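Local coordinates for protein LAE5 (Uncultured bacterium, PDB 5JD3) that probably hydrolyses carboxylic ester bonds as a serine esterase of the GDSL-like lipase/acylhydrolase family, at residues D35-A40 / D213-N218. Residues are numbered along the deposited sequence; the frame is centred on the assembly and turned at random.
Sequences DSITDA and DRIHPN
Ser36 OG meets the imidazole of His216 at its edge, in the ring plane, 3.0 Å from NE2, a hydrogen bond in which either partner could be the donor. Across the same ring ND1 gives its hydrogen to Asp213 OD2 (2.8 Å), nearly straight at 172° and in the imidazole plane. ND1 nevertheless lies 32° out of the carboxylate plane, on the syn side of OD2. Histidine suits this place because its two ring nitrogens can link a hydroxyl to a carboxylate. Asp213 OD1 also accepts in an Asx turn, closed by Ile215 N and extended to an Asx motif by His216 N, both from one face of the carboxylate. The Ser36, His216, Asp213 geometry is consistent with the catalytic triad of a GDSL (SGNH) hydrolase, with Ser36 opening the short helix after strand 29-34 of the five-stranded parallel sheet and the Asp-X-X-His pair just before helix 219-232. Asp35 caps the serine's helix, its OD1 accepting from Ile37 N. One ring face of His216 rests on Ile215, whose CG2 lies 3.9 Å above its centre. With CG1 beside the backbone N (chi1 -55°), Ile37 brings CD1 into van der Waals contact with Ile215 O (3.4 Å). Isoleucine suits this apolar setting, the same methyl approaching His216 CD2 obliquely (3.8 Å) and Pro217 CD at 4.3 Å.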
loop_
_atom_site.group_PDB
_atom_site.type_symbol
_atom_site.label_atom_id
_atom_site.label_comp_id
_atom_site.label_asym_id
_atom_site.label_seq_id
_atom_site.Cartn_x
_atom_site.Cartn_y
_atom_site.Cartn_z
ATOM N N ASP A 35 -3.434 4.448 -3.089
ATOM C CA ASP A 35 -3.972 4.797 -4.401
ATOM C C ASP A 35 -4.924 3.728 -4.939
ATOM O O ASP A 35 -5.592 3.039 -4.169
ATOM C CB ASP A 35 -2.834 5.044 -5.394
ATOM C CG ASP A 35 -1.745 3.991 -5.313
ATOM O OD1 ASP A 35 -2.072 2.799 -5.132
ATOM O OD2 ASP A 35 -0.556 4.359 -5.429
ATOM N N SER A 36 -4.981 3.599 -6.262
ATOM C CA SER A 36 -5.924 2.686 -6.907
ATOM C C SER A 36 -5.606 1.225 -6.617
ATOM O O SER A 36 -6.489 0.370 -6.665
ATOM C CB SER A 36 -5.946 2.913 -8.419
ATOM O OG SER A 36 -4.828 2.307 -9.042
ATOM N N ILE A 37 -4.341 0.943 -6.325
ATOM C CA ILE A 37 -3.925 -0.411 -5.986
ATOM C C ILE A 37 -4.571 -0.826 -4.665
ATOM O O ILE A 37 -4.872 -2.000 -4.449
ATOM C CB ILE A 37 -2.391 -0.525 -5.896
ATOM C CG1 ILE A 37 -1.754 -0.040 -7.199
ATOM C CG2 ILE A 37 -1.970 -1.959 -5.611
ATOM C CD1 ILE A 37 -2.213 -0.805 -8.423
ATOM N N THR A 38 -4.796 0.151 -3.793
ATOM C CA THR A 38 -5.531 -0.080 -2.556
ATOM C C THR A 38 -7.035 0.015 -2.811
ATOM O O THR A 38 -7.807 -0.819 -2.337
ATOM C CB THR A 38 -5.130 0.926 -1.462
ATOM O OG1 THR A 38 -3.718 0.847 -1.236
ATOM C CG2 THR A 38 -5.862 0.627 -0.163
ATOM N N ASP A 39 -7.429 1.039 -3.564
ATOM C CA ASP A 39 -8.825 1.267 -3.939
ATOM C C ASP A 39 -9.445 0.020 -4.559
ATOM O O ASP A 39 -10.403 -0.538 -4.023
ATOM C CB ASP A 39 -8.918 2.444 -4.917
ATOM C CG ASP A 39 -10.340 2.953 -5.103
ATOM O OD1 ASP A 39 -11.301 2.183 -4.899
ATOM O OD2 ASP A 39 -10.493 4.137 -5.469
ATOM N N ALA A 40 -8.895 -0.395 -5.697
ATOM C CA ALA A 40 -9.320 -1.609 -6.394
ATOM C C ALA A 40 -10.807 -1.604 -6.754
ATOM O O ALA A 40 -11.434 -2.660 -6.838
ATOM C CB ALA A 40 -8.985 -2.837 -5.559
ATOM N N ASP A 213 0.174 -2.650 -18.011
ATOM C CA ASP A 213 0.783 -1.353 -17.723
ATOM C C ASP A 213 1.816 -1.432 -16.602
ATOM O O ASP A 213 2.297 -0.406 -16.122
ATOM C CB ASP A 213 -0.294 -0.315 -17.374
ATOM C CG ASP A 213 -1.143 -0.712 -16.171
ATOM O OD1 ASP A 213 -0.730 -1.585 -15.380
ATOM O OD2 ASP A 213 -2.236 -0.131 -16.010
ATOM N N ARG A 214 2.129 -2.656 -16.180
ATOM C CA ARG A 214 3.138 -2.910 -15.152
ATOM C C ARG A 214 2.821 -2.229 -13.819
ATOM O O ARG A 214 3.714 -2.020 -12.999
ATOM C CB ARG A 214 4.519 -2.468 -15.644
ATOM C CG ARG A 214 5.002 -3.215 -16.879
ATOM C CD ARG A 214 6.361 -2.716 -17.345
ATOM N NE ARG A 214 6.288 -1.389 -17.949
ATOM C CZ ARG A 214 7.332 -0.742 -18.459
ATOM N NH1 ARG A 214 8.535 -1.300 -18.435
ATOM N NH2 ARG A 214 7.174 0.462 -18.992
ATOM N N ILE A 215 1.553 -1.888 -13.606
ATOM C CA ILE A 215 1.130 -1.250 -12.362
ATOM C C ILE A 215 -0.146 -1.879 -11.809
ATOM O O ILE A 215 -0.180 -2.303 -10.655
ATOM C CB ILE A 215 0.900 0.262 -12.545
ATOM C CG1 ILE A 215 2.235 0.985 -12.736
ATOM C CG2 ILE A 215 0.175 0.837 -11.338
ATOM C CD1 ILE A 215 3.182 0.836 -11.562
ATOM N N HIS A 216 -1.192 -1.926 -12.631
ATOM C CA HIS A 216 -2.458 -2.537 -12.234
ATOM C C HIS A 216 -2.501 -4.002 -12.658
ATOM O O HIS A 216 -2.742 -4.305 -13.827
ATOM C CB HIS A 216 -3.643 -1.782 -12.844
ATOM C CG HIS A 216 -3.634 -0.311 -12.567
ATOM N ND1 HIS A 216 -3.140 0.612 -13.462
ATOM C CD2 HIS A 216 -4.065 0.397 -11.496
ATOM C CE1 HIS A 216 -3.264 1.825 -12.954
ATOM N NE2 HIS A 216 -3.822 1.723 -11.761
ATOM N N PRO A 217 -2.275 -4.919 -11.706
ATOM C CA PRO A 217 -2.146 -6.338 -12.036
ATOM C C PRO A 217 -3.475 -7.080 -12.015
ATOM O O PRO A 217 -4.488 -6.524 -11.591
ATOM C CB PRO A 217 -1.230 -6.853 -10.930
ATOM C CG PRO A 217 -1.637 -6.032 -9.737
ATOM C CD PRO A 217 -2.092 -4.681 -10.263
ATOM N N ASN A 218 -3.466 -8.329 -12.472
ATOM C CA ASN A 218 -4.622 -9.199 -12.304
ATOM C C ASN A 218 -4.694 -9.670 -10.855
ATOM O O ASN A 218 -3.926 -9.203 -10.012
ATOM C CB ASN A 218 -4.560 -10.390 -13.267
ATOM C CG ASN A 218 -3.233 -11.128 -13.210
ATOM O OD1 ASN A 218 -2.450 -10.963 -12.275
ATOM N ND2 ASN A 218 -2.977 -11.955 -14.219
#